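Local coordinates for lantibiotic dehydratase (Microbispora corallina, PDB 5EHK), which probably dehydrates serine and threonine residues of the NAI-107 precursor peptide, activating them with glutamyl-tRNA and then eliminating glutamate, at residues D930-A934 with M1080-L1085; R943-Y948 with D1033-V1039; L950-A955 with R1092-V1096; E1005-Y1010 with G1098-A1103. All coordinates share one frame; numbering follows the deposited sequence.

Interaction 1: residues D930-A934 with M1080-L1085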
# COMPACT_ATOMS: atom_id res chain seq x y z
N ASP A 930 -26.81 -21.13 18.14
CA ASP A 930 -25.61 -21.49 17.41
C ASP A 930 -24.36 -21.02 18.13
O ASP A 930 -23.31 -21.67 18.06
CB ASP A 930 -25.59 -20.92 16.01
CG ASP A 930 -24.50 -21.52 15.17
OD1 ASP A 930 -24.68 -22.66 14.67
OD2 ASP A 930 -23.45 -20.86 15.01
N SER A 931 -24.48 -19.89 18.82
CA SER A 931 -23.40 -19.37 19.63
C SER A 931 -23.11 -20.31 20.77
O SER A 931 -21.94 -20.58 21.09
CB SER A 931 -23.71 -17.96 20.15
OG SER A 931 -23.44 -16.99 19.15
N ALA A 932 -24.16 -20.80 21.41
CA ALA A 932 -23.98 -21.68 22.56
C ALA A 932 -23.33 -23.01 22.12
O ALA A 932 -22.39 -23.49 22.76
CB ALA A 932 -25.29 -21.91 23.28
N ALA A 933 -23.84 -23.55 21.01
CA ALA A 933 -23.31 -24.75 20.36
C ALA A 933 -21.82 -24.63 20.08
O ALA A 933 -21.05 -25.53 20.40
CB ALA A 933 -24.08 -25.03 19.07
N ALA A 934 -21.41 -23.51 19.48
CA ALA A 934 -20.00 -23.31 19.14
C ALA A 934 -19.12 -23.34 20.39
O ALA A 934 -18.06 -23.96 20.41
CB ALA A 934 -19.81 -22.00 18.36
N MET A 1080 -22.46 -18.02 9.03
CA MET A 1080 -22.31 -17.66 10.44
C MET A 1080 -21.93 -18.84 11.36
O MET A 1080 -21.27 -18.63 12.38
CB MET A 1080 -23.55 -16.92 10.97
CG MET A 1080 -23.75 -15.50 10.42
SD MET A 1080 -22.49 -14.26 10.87
CE MET A 1080 -21.15 -14.58 9.75
N THR A 1081 -22.34 -20.05 11.00
CA THR A 1081 -21.95 -21.20 11.79
C THR A 1081 -20.45 -21.39 11.63
O THR A 1081 -19.75 -21.68 12.59
CB THR A 1081 -22.76 -22.48 11.46
OG1 THR A 1081 -23.92 -22.52 12.29
CG2 THR A 1081 -21.98 -23.72 11.78
N CYS A 1082 -19.95 -21.14 10.43
CA CYS A 1082 -18.52 -21.22 10.20
C CYS A 1082 -17.77 -20.07 10.89
O CYS A 1082 -16.70 -20.27 11.47
CB CYS A 1082 -18.22 -21.24 8.70
SG CYS A 1082 -18.78 -22.71 7.87
N ASN A 1083 -18.35 -18.87 10.83
CA ASN A 1083 -17.75 -17.74 11.50
C ASN A 1083 -17.61 -18.06 12.98
O ASN A 1083 -16.52 -17.97 13.51
CB ASN A 1083 -18.56 -16.45 11.31
CG ASN A 1083 -17.90 -15.24 11.99
OD1 ASN A 1083 -18.29 -14.84 13.09
ND2 ASN A 1083 -16.91 -14.66 11.34
N ARG A 1084 -18.65 -18.54 13.63
CA ARG A 1084 -18.53 -18.74 15.05
C ARG A 1084 -17.51 -19.80 15.42
O ARG A 1084 -16.88 -19.73 16.45
CB ARG A 1084 -19.87 -19.07 15.68
CG ARG A 1084 -20.69 -17.86 16.00
CD ARG A 1084 -21.99 -18.27 16.62
NE ARG A 1084 -23.06 -18.32 15.62
CZ ARG A 1084 -23.72 -17.25 15.21
NH1 ARG A 1084 -23.42 -16.04 15.70
NH2 ARG A 1084 -24.68 -17.38 14.32
N LEU A 1085 -17.37 -20.79 14.55
CA LEU A 1085 -16.55 -21.95 14.85
C LEU A 1085 -15.13 -21.78 14.29
O LEU A 1085 -14.15 -21.94 15.02
CB LEU A 1085 -17.23 -23.22 14.31
CG LEU A 1085 -17.68 -24.42 15.15
CD1 LEU A 1085 -17.57 -24.25 16.64
CD2 LEU A 1085 -19.08 -24.80 14.75
O HOH W 1 -21.12 -22.10 14.95
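Asp930 meets Thr1081 and Arg1084, and Ala934 meets Leu1085, where helix segments 930-934 and 1080-1085 run in broadly the same direction, their axes approaching to 9.5 Å at a crossing angle of -39°. The Asp930 carboxylate does most of the polar work. With CG trans to its own backbone nitrogen (chi1 -168°), it reaches across to the second helix and divides its oxygens between two side chains. Asp930 OD1 accepts from Thr1081 OG1 at 2.5 Å, the hydroxyl coming from above the carboxylate plane. Asp930 OD2 takes Arg1084 NE at 2.6 Å through its anti lone pair, in a nearly straight salt bridge (161°) that lies in the guanidinium plane, although that plane stands steeply to the carboxylate. A water donates both to Asp930 OD2 (2.6 Å) and to Thr1081 O (2.8 Å), so OD2 is gripped twice. The Arg1084 chain bends at chi3, and its CD passes Ser931 OG, a hydroxyl whose main polar partner is Phe856 N. A turn further along, Ala934 CB packs against Leu1085 CD1 at 3.6 Å, closing the apolar end of the buried contact. Arg1046 makes a second salt bridge to Asp930 OD1; strand 853-861 receives Arg1084 NH1 at Phe856 O, while helix 950-965 packs on Thr1081 and Leu1085.

Interaction 2: residues R943-Y948 with D1033-V1039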
# COMPACT_ATOMS: atom_id res chain seq x y z
N ARG A 943 -10.23 -30.82 24.90
CA ARG A 943 -9.85 -32.03 25.62
C ARG A 943 -8.83 -32.84 24.85
O ARG A 943 -8.96 -33.05 23.64
CB ARG A 943 -11.04 -32.93 25.95
CG ARG A 943 -10.63 -34.12 26.85
CD ARG A 943 -11.78 -35.08 27.14
NE ARG A 943 -12.16 -35.86 25.96
CZ ARG A 943 -11.48 -36.90 25.48
NH1 ARG A 943 -10.37 -37.31 26.09
NH2 ARG A 943 -11.91 -37.54 24.40
N ALA A 944 -7.81 -33.30 25.57
CA ALA A 944 -6.80 -34.16 24.99
C ALA A 944 -7.46 -35.50 24.64
O ALA A 944 -8.06 -36.15 25.50
CB ALA A 944 -5.64 -34.36 25.97
N GLY A 945 -7.40 -35.88 23.36
CA GLY A 945 -7.95 -37.16 22.97
C GLY A 945 -9.25 -37.10 22.20
O GLY A 945 -9.67 -38.10 21.61
N PHE A 946 -9.92 -35.95 22.26
CA PHE A 946 -11.13 -35.75 21.47
C PHE A 946 -10.81 -36.08 20.02
O PHE A 946 -9.86 -35.53 19.45
CB PHE A 946 -11.69 -34.32 21.62
CG PHE A 946 -13.04 -34.13 21.00
CD1 PHE A 946 -14.17 -34.72 21.55
CD2 PHE A 946 -13.19 -33.37 19.86
CE1 PHE A 946 -15.40 -34.55 20.97
CE2 PHE A 946 -14.42 -33.20 19.28
CZ PHE A 946 -15.53 -33.79 19.84
N ARG A 947 -11.58 -37.00 19.45
CA ARG A 947 -11.19 -37.62 18.20
C ARG A 947 -11.26 -36.64 17.05
O ARG A 947 -10.39 -36.63 16.17
CB ARG A 947 -12.10 -38.79 17.89
CG ARG A 947 -12.63 -39.50 19.13
CD ARG A 947 -12.82 -40.96 18.84
NE ARG A 947 -13.07 -41.14 17.41
CZ ARG A 947 -13.05 -42.31 16.79
NH1 ARG A 947 -12.79 -43.42 17.48
NH2 ARG A 947 -13.28 -42.36 15.48
N TYR A 948 -12.28 -35.80 17.08
CA TYR A 948 -12.61 -34.98 15.93
C TYR A 948 -11.91 -33.63 15.93
O TYR A 948 -11.72 -33.00 16.97
CB TYR A 948 -14.12 -34.81 15.87
CG TYR A 948 -14.88 -36.11 15.84
CD1 TYR A 948 -14.92 -36.89 14.69
CD2 TYR A 948 -15.55 -36.56 16.96
CE1 TYR A 948 -15.62 -38.08 14.66
CE2 TYR A 948 -16.24 -37.75 16.94
CZ TYR A 948 -16.28 -38.51 15.79
OH TYR A 948 -16.98 -39.69 15.79
N ASP A 1033 -19.41 -43.48 18.22
CA ASP A 1033 -18.42 -42.79 19.04
C ASP A 1033 -19.07 -42.12 20.25
O ASP A 1033 -20.18 -41.61 20.14
CB ASP A 1033 -17.77 -41.74 18.15
CG ASP A 1033 -16.36 -41.43 18.54
OD1 ASP A 1033 -15.99 -41.63 19.72
OD2 ASP A 1033 -15.61 -40.98 17.65
N GLU A 1034 -18.39 -42.12 21.39
CA GLU A 1034 -18.87 -41.35 22.55
C GLU A 1034 -18.68 -39.87 22.25
O GLU A 1034 -19.55 -39.04 22.52
CB GLU A 1034 -18.16 -41.76 23.84
CG GLU A 1034 -18.68 -41.03 25.08
CD GLU A 1034 -18.09 -41.55 26.39
OE1 GLU A 1034 -17.27 -42.50 26.34
OE2 GLU A 1034 -18.44 -41.02 27.47
N ASP A 1035 -17.52 -39.54 21.67
CA ASP A 1035 -17.25 -38.18 21.25
C ASP A 1035 -18.26 -37.70 20.21
O ASP A 1035 -18.71 -36.56 20.25
CB ASP A 1035 -15.83 -38.06 20.69
CG ASP A 1035 -14.76 -38.13 21.77
OD1 ASP A 1035 -15.10 -38.39 22.94
OD2 ASP A 1035 -13.58 -37.89 21.44
N GLY A 1036 -18.62 -38.59 19.28
CA GLY A 1036 -19.55 -38.24 18.22
C GLY A 1036 -20.93 -37.90 18.74
O GLY A 1036 -21.64 -37.05 18.18
N CYS A 1037 -21.32 -38.58 19.81
CA CYS A 1037 -22.59 -38.32 20.47
C CYS A 1037 -22.58 -36.94 21.11
O CYS A 1037 -23.56 -36.19 20.99
CB CYS A 1037 -22.87 -39.40 21.52
SG CYS A 1037 -23.60 -40.86 20.80
N GLN A 1038 -21.48 -36.60 21.77
CA GLN A 1038 -21.37 -35.33 22.45
C GLN A 1038 -21.39 -34.18 21.45
O GLN A 1038 -21.79 -33.05 21.78
CB GLN A 1038 -20.13 -35.26 23.34
CG GLN A 1038 -20.27 -35.92 24.70
CD GLN A 1038 -19.01 -35.77 25.55
OE1 GLN A 1038 -17.89 -36.07 25.12
NE2 GLN A 1038 -19.18 -35.25 26.76
N VAL A 1039 -20.96 -34.47 20.24
CA VAL A 1039 -21.03 -33.48 19.18
C VAL A 1039 -22.48 -33.22 18.84
O VAL A 1039 -22.91 -32.07 18.80
CB VAL A 1039 -20.28 -33.95 17.95
CG1 VAL A 1039 -20.55 -33.02 16.81
CG2 VAL A 1039 -18.79 -33.99 18.25
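Asp1035, in the first turn of helix 1034-1042, plugs into the loop between helices 920-942 and 950-965, which opens with a type II beta turn from Arg943 to Phe946. Gly945 occupies the third place of that turn with the positive phi expected there, and Asp1033 is the N-cap of the opposing helix, its OD1 accepting from Asp1035 N. The tightly packed part is formed by Asp1035, Val1039 and two aromatic rings. The Phe946 ring and the Asp1035 side chain run alongside one another, pointing opposite ways, ring and carboxylate 24° from parallel, with Phe946 CE1 3.5 Å from Asp1035 CB. Further out on the same ring, Val1039 CG2 meets the rim, level with it, 3.6 Å from Phe946 CZ. Tyr948 turns its CE2 edge to the backbone of Gly1036 and extends its OH to 2.6 Å from Asp1033 OD2. Val953 of helix 950-965 touches the Phe946 ring and Tyr948 CB, joining this packing to the helix that follows.

The solvent side is held by two exposed arginines. Arg943, bent at chi3, places NH2 at a long 3.4 Å from Asp1035 OD2, an edge-on salt bridge. Arg947 bends at chi2 and chi3 so that Asp1033 OD2, 2.6 Å from Arg947 NE, lies over one face of the guanidinium; charge attraction rather than an in-plane N-H should therefore dominate this salt bridge. The backbone of the same arginine makes a regular hydrogen bond: Arg947 N donates to Asp1035 OD2 at 3.0 Å and 155°, nearly along the C-O axis of that oxygen.

Interaction 3: residues L950-A955 with R1092-V1096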
# COMPACT_ATOMS: atom_id res chain seq x y z
N LEU A 950 -11.60 -29.57 14.60
CA LEU A 950 -12.53 -28.47 14.45
C LEU A 950 -13.20 -28.48 13.09
O LEU A 950 -14.39 -28.25 12.99
CB LEU A 950 -11.79 -27.15 14.67
CG LEU A 950 -12.56 -25.96 15.22
CD1 LEU A 950 -13.39 -26.34 16.45
CD2 LEU A 950 -11.58 -24.87 15.57
N ASP A 951 -12.44 -28.77 12.03
CA ASP A 951 -13.03 -28.82 10.69
C ASP A 951 -14.10 -29.89 10.59
O ASP A 951 -15.12 -29.72 9.91
CB ASP A 951 -11.97 -29.06 9.61
CG ASP A 951 -11.01 -27.91 9.46
OD1 ASP A 951 -10.92 -27.09 10.40
OD2 ASP A 951 -10.38 -27.79 8.39
N GLU A 952 -13.86 -31.00 11.28
CA GLU A 952 -14.85 -32.06 11.31
C GLU A 952 -16.13 -31.61 12.00
O GLU A 952 -17.20 -31.68 11.41
CB GLU A 952 -14.27 -33.32 11.97
CG GLU A 952 -13.48 -34.18 10.98
CD GLU A 952 -12.57 -35.18 11.66
OE1 GLU A 952 -12.10 -34.90 12.79
OE2 GLU A 952 -12.36 -36.27 11.08
N VAL A 953 -16.02 -31.10 13.23
CA VAL A 953 -17.21 -30.72 13.96
C VAL A 953 -17.93 -29.58 13.23
O VAL A 953 -19.15 -29.48 13.30
CB VAL A 953 -16.93 -30.36 15.44
CG1 VAL A 953 -16.06 -31.45 16.07
CG2 VAL A 953 -16.25 -29.01 15.54
N THR A 954 -17.17 -28.75 12.50
CA THR A 954 -17.77 -27.67 11.71
C THR A 954 -18.53 -28.22 10.51
O THR A 954 -19.64 -27.76 10.21
CB THR A 954 -16.75 -26.60 11.30
OG1 THR A 954 -16.15 -26.05 12.48
CG2 THR A 954 -17.43 -25.45 10.54
N ALA A 955 -17.93 -29.19 9.82
CA ALA A 955 -18.61 -29.89 8.73
C ALA A 955 -19.89 -30.54 9.28
O ALA A 955 -20.97 -30.39 8.72
CB ALA A 955 -17.71 -30.95 8.15
N ARG A 1092 -10.63 -21.46 4.21
CA ARG A 1092 -10.93 -22.49 5.20
C ARG A 1092 -12.42 -22.79 5.23
O ARG A 1092 -12.83 -23.95 5.33
CB ARG A 1092 -10.41 -22.11 6.59
CG ARG A 1092 -10.50 -23.31 7.57
CD ARG A 1092 -10.09 -22.97 8.99
NE ARG A 1092 -10.11 -24.16 9.84
CZ ARG A 1092 -9.75 -24.16 11.13
NH1 ARG A 1092 -9.37 -23.04 11.70
NH2 ARG A 1092 -9.79 -25.27 11.83
N GLU A 1093 -13.24 -21.76 5.14
CA GLU A 1093 -14.67 -21.96 5.09
C GLU A 1093 -15.12 -22.74 3.85
O GLU A 1093 -15.98 -23.61 3.94
CB GLU A 1093 -15.40 -20.62 5.16
CG GLU A 1093 -16.89 -20.79 5.15
CD GLU A 1093 -17.62 -19.50 5.33
OE1 GLU A 1093 -17.03 -18.57 5.94
OE2 GLU A 1093 -18.77 -19.40 4.85
N ARG A 1094 -14.50 -22.45 2.71
CA ARG A 1094 -14.83 -23.16 1.47
C ARG A 1094 -14.43 -24.63 1.52
O ARG A 1094 -15.15 -25.48 1.00
CB ARG A 1094 -14.22 -22.47 0.26
CG ARG A 1094 -15.23 -21.70 -0.54
CD ARG A 1094 -14.68 -20.34 -0.93
NE ARG A 1094 -13.26 -20.42 -1.26
CZ ARG A 1094 -12.43 -19.40 -1.21
NH1 ARG A 1094 -12.89 -18.21 -0.85
NH2 ARG A 1094 -11.15 -19.56 -1.52
N SER A 1095 -13.29 -24.94 2.12
CA SER A 1095 -12.89 -26.33 2.29
C SER A 1095 -13.90 -27.05 3.17
O SER A 1095 -14.53 -28.02 2.74
CB SER A 1095 -11.50 -26.45 2.88
OG SER A 1095 -10.56 -25.73 2.09
N VAL A 1096 -14.07 -26.54 4.39
CA VAL A 1096 -14.92 -27.20 5.37
C VAL A 1096 -16.34 -27.36 4.83
O VAL A 1096 -16.97 -28.39 5.06
CB VAL A 1096 -14.95 -26.45 6.72
CG1 VAL A 1096 -15.84 -27.19 7.71
CG2 VAL A 1096 -13.55 -26.34 7.29
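Asp951 of segment 950-955 lies between Val1096 and Arg1092 of segment 1092-1096, and its side chain can be followed outward atom by atom. Asp951 CB lies 3.9 Å from Val1096 CG2. The next atom, CG, stands opposite the carbonyl carbon and beside the backbone N (chi1 -68°), which brings the carboxylate toward the second helix and keeps CG against the same methyl. The oxygens then part: Asp951 OD2 stays beside Val1096 CG2 at 3.7 Å, whereas OD1 reaches the guanidinium edge of Arg1092. There Arg1092 NH2 donates to Asp951 OD1 at 2.6 Å, in the guanidinium plane, and NE adds a weak bond to the same oxygen. The arginine chain is extended from CG to NE and so carries its guanidinium across to the first helix. This is a helix pair of the C-terminal helical bundle, crossing at -63° with axes 10.3 Å apart. At its centre Val1096 inserts CG1 against the first helix, 3.4 Å from Asp951 O and 3.7 Å from Thr954 CG2. Ile1086, in the loop before helix 1090-1109, touches Thr954, Val1096 and Arg1092. Thr954 OG1 turns back to its own helix and bonds Leu950 O, a carbonyl that also accepts from Thr954 N.

Interaction 4: residues E1005-Y1010 with G1098-A1103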
# COMPACT_ATOMS: atom_id res chain seq x y z
N GLU A 1005 -15.23 -27.41 -7.01
CA GLU A 1005 -14.58 -26.67 -5.93
C GLU A 1005 -14.43 -27.53 -4.67
O GLU A 1005 -14.05 -27.02 -3.62
CB GLU A 1005 -15.43 -25.45 -5.56
CG GLU A 1005 -15.65 -24.41 -6.65
CD GLU A 1005 -16.48 -23.21 -6.16
OE1 GLU A 1005 -17.01 -23.26 -5.03
OE2 GLU A 1005 -16.58 -22.21 -6.91
N LEU A 1006 -14.74 -28.82 -4.78
CA LEU A 1006 -14.53 -29.75 -3.68
C LEU A 1006 -13.08 -29.74 -3.26
O LEU A 1006 -12.19 -29.73 -4.09
CB LEU A 1006 -14.94 -31.17 -4.05
CG LEU A 1006 -16.33 -31.65 -3.64
CD1 LEU A 1006 -17.37 -30.57 -3.85
CD2 LEU A 1006 -16.68 -32.91 -4.42
N PRO A 1007 -12.83 -29.76 -1.95
CA PRO A 1007 -11.44 -29.63 -1.50
C PRO A 1007 -10.68 -30.91 -1.73
O PRO A 1007 -11.28 -31.98 -1.74
CB PRO A 1007 -11.59 -29.36 -0.01
CG PRO A 1007 -12.88 -30.05 0.37
CD PRO A 1007 -13.78 -29.90 -0.83
N PRO A 1008 -9.37 -30.80 -1.98
CA PRO A 1008 -8.44 -31.92 -2.07
C PRO A 1008 -8.73 -33.00 -1.03
O PRO A 1008 -9.04 -34.13 -1.42
CB PRO A 1008 -7.09 -31.26 -1.79
CG PRO A 1008 -7.27 -29.80 -2.21
CD PRO A 1008 -8.74 -29.55 -2.44
N ASP A 1009 -8.67 -32.64 0.25
CA ASP A 1009 -8.86 -33.58 1.36
C ASP A 1009 -10.12 -34.43 1.24
O ASP A 1009 -10.21 -35.52 1.82
CB ASP A 1009 -8.95 -32.78 2.67
CG ASP A 1009 -7.71 -31.99 2.95
OD1 ASP A 1009 -6.63 -32.60 3.11
OD2 ASP A 1009 -7.81 -30.75 2.92
N TYR A 1010 -11.11 -33.94 0.50
CA TYR A 1010 -12.30 -34.72 0.24
C TYR A 1010 -12.13 -35.70 -0.92
O TYR A 1010 -12.44 -36.88 -0.79
CB TYR A 1010 -13.54 -33.82 0.03
CG TYR A 1010 -14.76 -34.65 -0.29
CD1 TYR A 1010 -15.36 -35.43 0.69
CD2 TYR A 1010 -15.29 -34.68 -1.57
CE1 TYR A 1010 -16.46 -36.22 0.41
CE2 TYR A 1010 -16.39 -35.46 -1.86
CZ TYR A 1010 -16.97 -36.23 -0.87
OH TYR A 1010 -18.07 -37.00 -1.16
N GLY A 1098 -17.05 -27.60 1.65
CA GLY A 1098 -16.87 -28.58 0.59
C GLY A 1098 -17.02 -29.99 1.12
O GLY A 1098 -17.83 -30.76 0.61
N LEU A 1099 -16.21 -30.33 2.12
CA LEU A 1099 -16.27 -31.62 2.78
C LEU A 1099 -17.70 -32.07 3.02
O LEU A 1099 -18.07 -33.19 2.68
CB LEU A 1099 -15.52 -31.61 4.11
CG LEU A 1099 -14.00 -31.83 4.21
CD1 LEU A 1099 -13.20 -30.58 3.91
CD2 LEU A 1099 -13.69 -32.32 5.60
N ALA A 1100 -18.49 -31.19 3.60
CA ALA A 1100 -19.86 -31.53 3.93
C ALA A 1100 -20.68 -31.63 2.65
O ALA A 1100 -21.53 -32.52 2.53
CB ALA A 1100 -20.44 -30.48 4.86
N ARG A 1101 -20.42 -30.73 1.71
CA ARG A 1101 -21.14 -30.70 0.44
C ARG A 1101 -20.95 -31.99 -0.35
O ARG A 1101 -21.93 -32.62 -0.75
CB ARG A 1101 -20.75 -29.48 -0.39
CG ARG A 1101 -21.51 -29.35 -1.68
CD ARG A 1101 -21.07 -28.10 -2.45
NE ARG A 1101 -19.66 -28.10 -2.87
CZ ARG A 1101 -18.75 -27.22 -2.45
NH1 ARG A 1101 -19.07 -26.27 -1.59
NH2 ARG A 1101 -17.51 -27.29 -2.90
N GLY A 1102 -19.69 -32.36 -0.56
CA GLY A 1102 -19.36 -33.63 -1.18
C GLY A 1102 -20.04 -34.80 -0.48
O GLY A 1102 -20.80 -35.53 -1.12
N ALA A 1103 -19.80 -34.96 0.82
CA ALA A 1103 -20.34 -36.08 1.61
C ALA A 1103 -21.85 -36.30 1.47
O ALA A 1103 -22.30 -37.43 1.25
CB ALA A 1103 -19.95 -35.95 3.09
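The Arg1101 guanidinium presents its edge to Leu1006 and Glu1005: Leu1006 CD1 lies 3.4 Å from Arg1101 NH2, near the plane, and Glu1005 O is close by in the same edge-on manner. One face lies against Gly1098 CA of its own helix, which stands 3.6 Å from the Arg1101 guanidinium plane and nearer its border than its middle. The chain reaches this place by running straight to CD and bending at chi3 (62°), which folds the group back over the preceding turn. The second flat group, the Tyr1010 ring, leans obliquely on the opposing helix: Tyr1010 CE2 lies 3.6 Å from Gly1102 CA, CE1 is near Ala1103 N, and OH is close to the Gly1102 carbonyl carbon. Gly1098 and Gly1102, four residues apart, offer bare backbone along one side of helix 1090-1109, and segment 1005-1010 settles onto it. Pro1007, the N-cap residue of helix 1008-1011, places CD 3.6 Å from Gly1098 CA and CG 3.6 Å from Leu1099 CD1. Trp1017 of helix 1014-1020 packs on Leu1099 and Ala1103, extending the apolar layer. Glu1005 OE1 stays 4.6 Å from Arg1101 NH2 and well out of its plane, so only a general attraction of charge is likely. The contact thus appears to rest mainly on shape and on side chains packed against backbone, as expected of a buried joint.

Overall arrangement
All four contacts lie in the C-terminal part of the chain, in the helical portion of what is probably the glutamate-eliminating domain. Their first segments follow in the order of interactions 1, 2, 3 and 4; on the second side, 1033-1039 precedes 1080-1085, 1092-1096 and 1098-1103. Interaction 3 is central: it touches the other three, its centre about 12 Å from that of interaction 1, 16 Å from that of interaction 2 and 10 Å from that of interaction 4. Interactions 3 and 4 share helix 1090-1109, while consecutive helices 1068-1085 and 1090-1109 serve interactions 1 and 3. The last two long helices are thereby clasped to chain up to about 150 residues earlier, closing the bundle.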